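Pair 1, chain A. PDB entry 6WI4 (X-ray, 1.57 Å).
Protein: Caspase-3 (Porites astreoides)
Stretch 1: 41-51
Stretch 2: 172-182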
# COMPACT_ATOMS: atom_id res chain seq x y z
N ASP A 41 5.75 -4.71 -10.28
CA ASP A 41 5.15 -4.93 -11.59
C ASP A 41 3.69 -5.33 -11.47
O ASP A 41 2.86 -4.91 -12.29
CB ASP A 41 5.95 -5.99 -12.36
CG ASP A 41 7.34 -5.53 -12.74
OD1 ASP A 41 7.65 -4.32 -12.61
OD2 ASP A 41 8.13 -6.39 -13.19
N ALA A 42 3.34 -6.13 -10.45
CA ALA A 42 1.95 -6.52 -10.27
C ALA A 42 1.07 -5.32 -9.91
O ALA A 42 -0.04 -5.19 -10.42
CB ALA A 42 1.84 -7.61 -9.20
N LEU A 43 1.56 -4.45 -9.02
CA LEU A 43 0.76 -3.27 -8.66
C LEU A 43 0.61 -2.33 -9.84
O LEU A 43 -0.45 -1.72 -10.01
CB LEU A 43 1.41 -2.52 -7.51
CG LEU A 43 1.21 -3.10 -6.12
CD1 LEU A 43 1.86 -2.15 -5.12
CD2 LEU A 43 -0.27 -3.28 -5.80
N ALA A 44 1.67 -2.17 -10.64
CA ALA A 44 1.58 -1.28 -11.79
C ALA A 44 0.53 -1.78 -12.77
O ALA A 44 -0.29 -1.00 -13.28
CB ALA A 44 2.94 -1.14 -12.45
N LYS A 45 0.52 -3.09 -13.02
CA LYS A 45 -0.46 -3.69 -13.91
C LYS A 45 -1.87 -3.51 -13.36
O LYS A 45 -2.80 -3.12 -14.09
CB LYS A 45 -0.12 -5.17 -14.11
CG LYS A 45 -1.07 -5.93 -15.00
CD LYS A 45 -0.64 -7.39 -15.17
CE LYS A 45 -1.72 -8.18 -15.92
NZ LYS A 45 -1.33 -9.60 -16.10
N LEU A 46 -2.04 -3.73 -12.05
CA LEU A 46 -3.35 -3.60 -11.43
C LEU A 46 -3.85 -2.16 -11.46
O LEU A 46 -4.99 -1.89 -11.85
CB LEU A 46 -3.28 -4.10 -9.99
CG LEU A 46 -4.54 -3.82 -9.17
CD1 LEU A 46 -5.75 -4.55 -9.76
CD2 LEU A 46 -4.33 -4.20 -7.70
N PHE A 47 -3.01 -1.21 -11.05
CA PHE A 47 -3.46 0.18 -10.99
C PHE A 47 -3.75 0.74 -12.38
O PHE A 47 -4.68 1.54 -12.53
CB PHE A 47 -2.43 1.04 -10.25
CG PHE A 47 -2.27 0.70 -8.78
CD1 PHE A 47 -3.28 0.07 -8.07
CD2 PHE A 47 -1.09 1.03 -8.12
CE1 PHE A 47 -3.12 -0.24 -6.72
CE2 PHE A 47 -0.93 0.74 -6.79
CZ PHE A 47 -1.95 0.11 -6.08
N ARG A 48 -3.01 0.31 -13.40
CA ARG A 48 -3.37 0.68 -14.77
C ARG A 48 -4.73 0.12 -15.15
O ARG A 48 -5.55 0.81 -15.78
CB ARG A 48 -2.30 0.20 -15.75
CG ARG A 48 -1.02 1.00 -15.69
CD ARG A 48 -0.05 0.70 -16.84
NE ARG A 48 0.34 -0.71 -16.91
CZ ARG A 48 1.46 -1.20 -16.40
NH1 ARG A 48 2.32 -0.39 -15.78
NH2 ARG A 48 1.74 -2.50 -16.50
N ALA A 49 -5.00 -1.14 -14.79
CA ALA A 49 -6.28 -1.76 -15.11
C ALA A 49 -7.43 -1.10 -14.37
O ALA A 49 -8.57 -1.13 -14.85
CB ALA A 49 -6.23 -3.25 -14.78
N LEU A 50 -7.17 -0.50 -13.20
CA LEU A 50 -8.19 0.26 -12.49
C LEU A 50 -8.34 1.68 -13.03
O LEU A 50 -9.09 2.48 -12.45
CB LEU A 50 -7.87 0.29 -10.99
CG LEU A 50 -7.78 -1.07 -10.30
CD1 LEU A 50 -7.35 -0.87 -8.85
CD2 LEU A 50 -9.12 -1.79 -10.36
N LYS A 51 -7.58 2.02 -14.09
CA LYS A 51 -7.69 3.26 -14.86
C LYS A 51 -7.00 4.42 -14.16
O LYS A 51 -7.42 5.57 -14.30
CB LYS A 51 -9.17 3.58 -15.17
CG LYS A 51 -9.86 2.48 -15.99
CD LYS A 51 -11.33 2.79 -16.25
CE LYS A 51 -11.50 3.97 -17.19
NZ LYS A 51 -10.90 3.72 -18.53
N SER A 172 -1.68 -11.41 -2.83
CA SER A 172 -3.08 -11.64 -2.52
C SER A 172 -3.94 -10.48 -2.98
O SER A 172 -5.05 -10.68 -3.48
CB SER A 172 -3.26 -11.86 -1.01
OG SER A 172 -2.55 -13.02 -0.58
N LEU A 173 -3.44 -9.25 -2.81
CA LEU A 173 -4.20 -8.08 -3.23
C LEU A 173 -4.44 -8.10 -4.73
O LEU A 173 -5.56 -7.87 -5.19
CB LEU A 173 -3.47 -6.81 -2.80
CG LEU A 173 -4.30 -5.53 -2.90
CD1 LEU A 173 -4.08 -4.65 -1.68
CD2 LEU A 173 -3.95 -4.80 -4.18
N THR A 174 -3.40 -8.40 -5.52
CA THR A 174 -3.62 -8.39 -6.97
C THR A 174 -4.55 -9.52 -7.39
O THR A 174 -5.42 -9.32 -8.25
CB THR A 174 -2.27 -8.43 -7.70
OG1 THR A 174 -1.57 -9.62 -7.37
CG2 THR A 174 -1.43 -7.24 -7.31
N LYS A 175 -4.45 -10.69 -6.75
CA LYS A 175 -5.36 -11.79 -7.07
C LYS A 175 -6.80 -11.43 -6.74
O LYS A 175 -7.70 -11.58 -7.57
CB LYS A 175 -4.94 -13.05 -6.32
CG LYS A 175 -5.81 -14.26 -6.59
CD LYS A 175 -5.10 -15.54 -6.17
N VAL A 176 -7.05 -10.93 -5.52
CA VAL A 176 -8.42 -10.61 -5.13
C VAL A 176 -8.97 -9.47 -5.97
O VAL A 176 -10.13 -9.51 -6.40
CB VAL A 176 -8.49 -10.27 -3.63
CG1 VAL A 176 -9.87 -9.70 -3.29
CG2 VAL A 176 -8.20 -11.50 -2.78
N PHE A 177 -8.17 -8.42 -6.20
CA PHE A 177 -8.69 -7.27 -6.94
C PHE A 177 -8.95 -7.64 -8.40
O PHE A 177 -9.94 -7.19 -8.98
CB PHE A 177 -7.73 -6.09 -6.87
CG PHE A 177 -7.85 -5.24 -5.61
CD1 PHE A 177 -7.96 -5.83 -4.35
CD2 PHE A 177 -7.80 -3.85 -5.69
CE1 PHE A 177 -8.04 -5.04 -3.19
CE2 PHE A 177 -7.87 -3.07 -4.55
CZ PHE A 177 -8.00 -3.65 -3.30
N GLU A 178 -8.09 -8.47 -9.00
CA GLU A 178 -8.35 -8.92 -10.37
C GLU A 178 -9.67 -9.67 -10.44
O GLU A 178 -10.46 -9.45 -11.37
CB GLU A 178 -7.22 -9.82 -10.87
CG GLU A 178 -5.97 -9.08 -11.28
CD GLU A 178 -5.07 -9.93 -12.16
OE1 GLU A 178 -4.52 -9.37 -13.13
OE2 GLU A 178 -4.91 -11.14 -11.87
N GLU A 179 -9.94 -10.53 -9.46
CA GLU A 179 -11.13 -11.36 -9.50
C GLU A 179 -12.39 -10.56 -9.20
O GLU A 179 -13.48 -10.90 -9.69
CB GLU A 179 -10.99 -12.52 -8.50
CG GLU A 179 -12.23 -13.39 -8.38
N ASN A 180 -12.28 -9.48 -8.43
CA ASN A 180 -13.46 -8.89 -7.81
C ASN A 180 -13.67 -7.41 -8.08
O ASN A 180 -14.77 -6.91 -7.80
CB ASN A 180 -13.42 -9.10 -6.29
CG ASN A 180 -13.58 -10.56 -5.92
OD1 ASN A 180 -14.67 -11.12 -6.05
ND2 ASN A 180 -12.50 -11.19 -5.49
N ALA A 181 -12.68 -6.68 -8.60
CA ALA A 181 -12.80 -5.22 -8.63
C ALA A 181 -13.94 -4.73 -9.52
O ALA A 181 -14.42 -3.61 -9.32
CB ALA A 181 -11.48 -4.59 -9.08
N GLU A 182 -14.40 -5.55 -10.47
CA GLU A 182 -15.52 -5.12 -11.29
C GLU A 182 -16.79 -4.92 -10.47
O GLU A 182 -17.63 -4.10 -10.84
CB GLU A 182 -15.78 -6.13 -12.39
CG GLU A 182 -14.84 -5.98 -13.55
CD GLU A 182 -15.17 -6.94 -14.65
OE1 GLU A 182 -16.38 -7.19 -14.87
OE2 GLU A 182 -14.23 -7.45 -15.28
O HOH W 1 -1.72 -10.71 -13.33
O HOH W 2 -4.37 -10.50 -15.52

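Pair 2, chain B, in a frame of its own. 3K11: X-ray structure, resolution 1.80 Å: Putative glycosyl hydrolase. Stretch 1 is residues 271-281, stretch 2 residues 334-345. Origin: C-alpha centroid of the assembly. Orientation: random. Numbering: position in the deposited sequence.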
# COMPACT_ATOMS: atom_id res chain seq x y z
N ALA B 271 4.88 21.46 -5.44
CA ALA B 271 5.14 21.84 -4.05
C ALA B 271 6.62 21.63 -3.73
O ALA B 271 7.24 22.43 -3.01
CB ALA B 271 4.30 20.98 -3.08
N LEU B 272 7.20 20.55 -4.23
CA LEU B 272 8.64 20.27 -4.02
C LEU B 272 9.49 21.31 -4.73
O LEU B 272 10.49 21.82 -4.18
CB LEU B 272 8.97 18.84 -4.50
CG LEU B 272 10.26 18.20 -3.92
CD1 LEU B 272 10.20 18.02 -2.37
CD2 LEU B 272 10.54 16.87 -4.63
N LEU B 273 9.06 21.65 -5.95
CA LEU B 273 9.74 22.66 -6.77
C LEU B 273 9.62 24.03 -6.17
O LEU B 273 10.58 24.83 -6.22
CB LEU B 273 9.22 22.59 -8.23
CG LEU B 273 9.85 23.46 -9.31
CD1 LEU B 273 11.33 23.47 -9.30
CD2 LEU B 273 9.32 23.04 -10.69
N THR B 274 8.47 24.35 -5.59
CA THR B 274 8.30 25.63 -4.88
C THR B 274 9.30 25.78 -3.75
O THR B 274 9.94 26.82 -3.58
CB THR B 274 6.89 25.74 -4.29
OG1 THR B 274 5.96 25.70 -5.37
CG2 THR B 274 6.70 27.06 -3.55
N ALA B 275 9.45 24.73 -2.95
CA ALA B 275 10.45 24.75 -1.87
C ALA B 275 11.85 25.01 -2.43
O ALA B 275 12.60 25.80 -1.88
CB ALA B 275 10.39 23.45 -1.09
N CYS B 276 12.22 24.35 -3.55
CA CYS B 276 13.51 24.62 -4.19
C CYS B 276 13.63 26.05 -4.67
O CYS B 276 14.65 26.68 -4.43
CB CYS B 276 13.74 23.67 -5.38
SG CYS B 276 13.97 21.93 -4.90
N GLU B 277 12.60 26.58 -5.35
CA GLU B 277 12.67 27.95 -5.82
C GLU B 277 12.81 28.97 -4.69
O GLU B 277 13.55 29.97 -4.81
CB GLU B 277 11.44 28.26 -6.64
CG GLU B 277 11.34 27.51 -7.99
CD GLU B 277 12.25 28.05 -9.04
OE1 GLU B 277 13.39 27.58 -9.12
OE2 GLU B 277 11.78 28.87 -9.86
N LEU B 278 12.09 28.73 -3.60
CA LEU B 278 12.13 29.60 -2.42
C LEU B 278 13.46 29.48 -1.69
O LEU B 278 14.07 30.49 -1.34
CB LEU B 278 10.95 29.28 -1.49
CG LEU B 278 10.79 30.10 -0.22
CD1 LEU B 278 10.78 31.57 -0.54
CD2 LEU B 278 9.52 29.67 0.56
N LEU B 279 13.92 28.25 -1.48
CA LEU B 279 15.21 28.05 -0.84
C LEU B 279 16.42 28.55 -1.67
O LEU B 279 17.50 28.88 -1.12
CB LEU B 279 15.35 26.60 -0.37
CG LEU B 279 14.47 26.18 0.78
CD1 LEU B 279 14.45 24.69 0.86
CD2 LEU B 279 14.89 26.83 2.13
N ASP B 280 16.25 28.65 -3.00
CA ASP B 280 17.26 29.30 -3.83
C ASP B 280 17.38 30.77 -3.53
O ASP B 280 18.41 31.37 -3.77
CB ASP B 280 16.89 29.15 -5.31
CG ASP B 280 17.19 27.76 -5.88
OD1 ASP B 280 17.95 26.95 -5.25
OD2 ASP B 280 16.69 27.48 -7.02
N VAL B 281 16.32 31.39 -3.03
CA VAL B 281 16.30 32.86 -2.84
C VAL B 281 16.56 33.28 -1.39
O VAL B 281 17.25 34.26 -1.12
CB VAL B 281 14.95 33.43 -3.31
CG1 VAL B 281 14.84 34.89 -3.01
CG2 VAL B 281 14.74 33.19 -4.83
N TYR B 334 14.60 16.59 -10.82
CA TYR B 334 15.20 17.91 -10.73
C TYR B 334 15.37 18.29 -9.26
O TYR B 334 16.43 18.76 -8.85
CB TYR B 334 14.39 19.02 -11.42
CG TYR B 334 14.88 20.38 -10.93
CD1 TYR B 334 16.08 20.91 -11.38
CD2 TYR B 334 14.17 21.10 -9.97
CE1 TYR B 334 16.54 22.11 -10.88
CE2 TYR B 334 14.66 22.31 -9.44
CZ TYR B 334 15.84 22.80 -9.92
OH TYR B 334 16.34 24.00 -9.46
N CYS B 335 14.29 18.19 -8.49
CA CYS B 335 14.36 18.65 -7.12
C CYS B 335 15.43 17.92 -6.32
O CYS B 335 16.09 18.52 -5.49
CB CYS B 335 13.04 18.47 -6.42
SG CYS B 335 11.79 19.61 -7.12
N LEU B 336 15.51 16.62 -6.51
CA LEU B 336 16.45 15.81 -5.75
C LEU B 336 17.88 16.11 -6.14
O LEU B 336 18.74 16.33 -5.26
CB LEU B 336 16.13 14.33 -5.91
CG LEU B 336 14.83 13.81 -5.31
CD1 LEU B 336 14.55 12.37 -5.82
CD2 LEU B 336 14.79 13.94 -3.72
N ALA B 337 18.17 16.19 -7.45
CA ALA B 337 19.53 16.52 -7.90
C ALA B 337 19.92 17.91 -7.40
O ALA B 337 21.06 18.13 -6.95
CB ALA B 337 19.60 16.45 -9.42
N HIS B 338 18.98 18.86 -7.48
CA HIS B 338 19.24 20.24 -7.05
C HIS B 338 19.59 20.30 -5.55
O HIS B 338 20.55 20.96 -5.14
CB HIS B 338 18.03 21.10 -7.32
CG HIS B 338 18.27 22.56 -7.12
ND1 HIS B 338 19.17 23.26 -7.89
CD2 HIS B 338 17.72 23.46 -6.25
CE1 HIS B 338 19.21 24.52 -7.48
NE2 HIS B 338 18.32 24.68 -6.51
N ALA B 339 18.78 19.60 -4.75
CA ALA B 339 18.93 19.58 -3.30
C ALA B 339 20.27 18.93 -2.92
O ALA B 339 20.91 19.36 -1.97
CB ALA B 339 17.77 18.83 -2.62
N ILE B 340 20.70 17.91 -3.67
CA ILE B 340 22.01 17.32 -3.42
C ILE B 340 23.10 18.32 -3.78
O ILE B 340 24.04 18.55 -2.98
CB ILE B 340 22.25 16.01 -4.23
CG1 ILE B 340 21.29 14.90 -3.78
CG2 ILE B 340 23.71 15.53 -4.04
CD1 ILE B 340 21.11 13.72 -4.82
N ASN B 341 22.96 18.92 -4.96
CA ASN B 341 23.93 19.92 -5.43
C ASN B 341 24.04 21.09 -4.46
O ASN B 341 25.14 21.63 -4.28
CB ASN B 341 23.56 20.43 -6.82
CG ASN B 341 23.76 19.39 -7.91
OD1 ASN B 341 24.60 18.49 -7.77
ND2 ASN B 341 23.06 19.56 -9.03
N LYS B 342 22.91 21.49 -3.87
CA LYS B 342 22.89 22.62 -2.92
C LYS B 342 23.33 22.28 -1.52
O LYS B 342 23.50 23.16 -0.72
CB LYS B 342 21.48 23.26 -2.85
CG LYS B 342 21.05 23.88 -4.13
CD LYS B 342 21.72 25.26 -4.42
CE LYS B 342 21.07 26.38 -3.69
NZ LYS B 342 21.52 27.68 -4.25
N GLY B 343 23.51 21.01 -1.22
CA GLY B 343 23.89 20.57 0.11
C GLY B 343 22.72 20.43 1.06
O GLY B 343 22.94 20.36 2.26
N TRP B 344 21.48 20.42 0.55
CA TRP B 344 20.29 20.33 1.41
C TRP B 344 19.93 18.91 1.83
O TRP B 344 19.40 18.70 2.92
CB TRP B 344 19.08 20.92 0.70
CG TRP B 344 19.24 22.32 0.27
CD1 TRP B 344 20.07 23.25 0.76
CD2 TRP B 344 18.45 22.96 -0.73
NE1 TRP B 344 19.88 24.45 0.10
CE2 TRP B 344 18.89 24.28 -0.84
CE3 TRP B 344 17.43 22.53 -1.57
CZ2 TRP B 344 18.33 25.17 -1.72
CZ3 TRP B 344 16.88 23.41 -2.48
CH2 TRP B 344 17.35 24.71 -2.56
N ILE B 345 20.24 17.93 0.98
CA ILE B 345 19.99 16.52 1.28
C ILE B 345 21.20 15.69 0.91
O ILE B 345 22.12 16.11 0.21
CB ILE B 345 18.66 16.01 0.60
CG1 ILE B 345 18.83 15.81 -0.93
CG2 ILE B 345 17.44 16.89 0.98
CD1 ILE B 345 17.56 15.34 -1.69
O HOH W 3 15.01 25.62 -7.92
O HOH W 4 20.27 28.81 -1.59
O HOH W 5 20.58 30.30 -4.90

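The sharpest difference lies where A:Leu50 matches B:Asp280 and A:Phe177 matches B:His338. In pair 1 this site is apolar: A:Leu50 CD1 lies 4.4 Å from A:Phe177 CD2, at the edge of the ring. In pair 2 it is a hydrogen bond, B:His338 NE2 donating to B:Asp280 OD1 at 2.6 Å and nearly straight at 174°. The imidazole also receives its partner at the edge, but there the edge carries an N-H, so an acid in its plane can be bound rather than merely packed.

The frame beneath is the same. Two helices run roughly parallel, crossing at 22° with axes 10.0 Å apart in pair 1 and at 29° with axes 9.9 Å apart in pair 2; 14 central residues superpose to 0.4 Å. The backbones come close at A:Leu46 CA to A:Thr174 CA, 6.6 Å, and at B:Leu273 CA to B:Cys335 CA, 6.1 Å.

In the middle, A:Leu46 matches B:Cys276 and A:Thr174 matches B:Cys335. A:Leu46 reaches across with both methyls, CD2 standing 3.6 Å from A:Leu173 CD2 and CD1 3.8 Å from A:Phe177 CB. B:Cys276 is shorter, and its SG meets B:Cys335 SG at 3.9 Å, a packing contact far too long for a disulfide. B:Tyr334, matching A:Leu173, packs its CE2 3.5 Å from B:Leu273 CD1 and, more loosely, 4.4 Å from B:Cys276 CB.

Bulk also differs where A:Ala42 matches B:Leu272. The alanine places CB 3.8 Å from A:Thr174 CG2, whereas the leucine extends CD2 to 3.5 Å from B:Cys335 CB. The same position accepts either residue, each in contact with its partner.

Charge is handled differently as well. In pair 1, A:Lys45 NZ and A:Glu178 OE1 are 4.4 Å apart, beyond a salt bridge, and two waters bridge them, each accepting from A:Lys45 NZ and donating to A:Glu178 OE1, though the second water's bond to NZ, 3.2 Å, is weak; the matching B:Ala275 and B:Ala339 are both alanines, with no side-chain contact across the pair. Pair 2 instead gathers its polar groups around B:Asp280: a long salt bridge from OD1 to B:Lys342 NZ, 3.8 Å, and a water donating to OD2 while accepting from B:Tyr334 OH.

Past the helix in pair 2, B:Gly343 takes the positive phi of a Schellman turn, and B:Trp344 follows, its CH2 3.5 Å from B:Leu279 CB. The rule is a fixed frame with negotiable filling: the same positions hold an apolar contact in pair 1 and a hydrogen bond in pair 2.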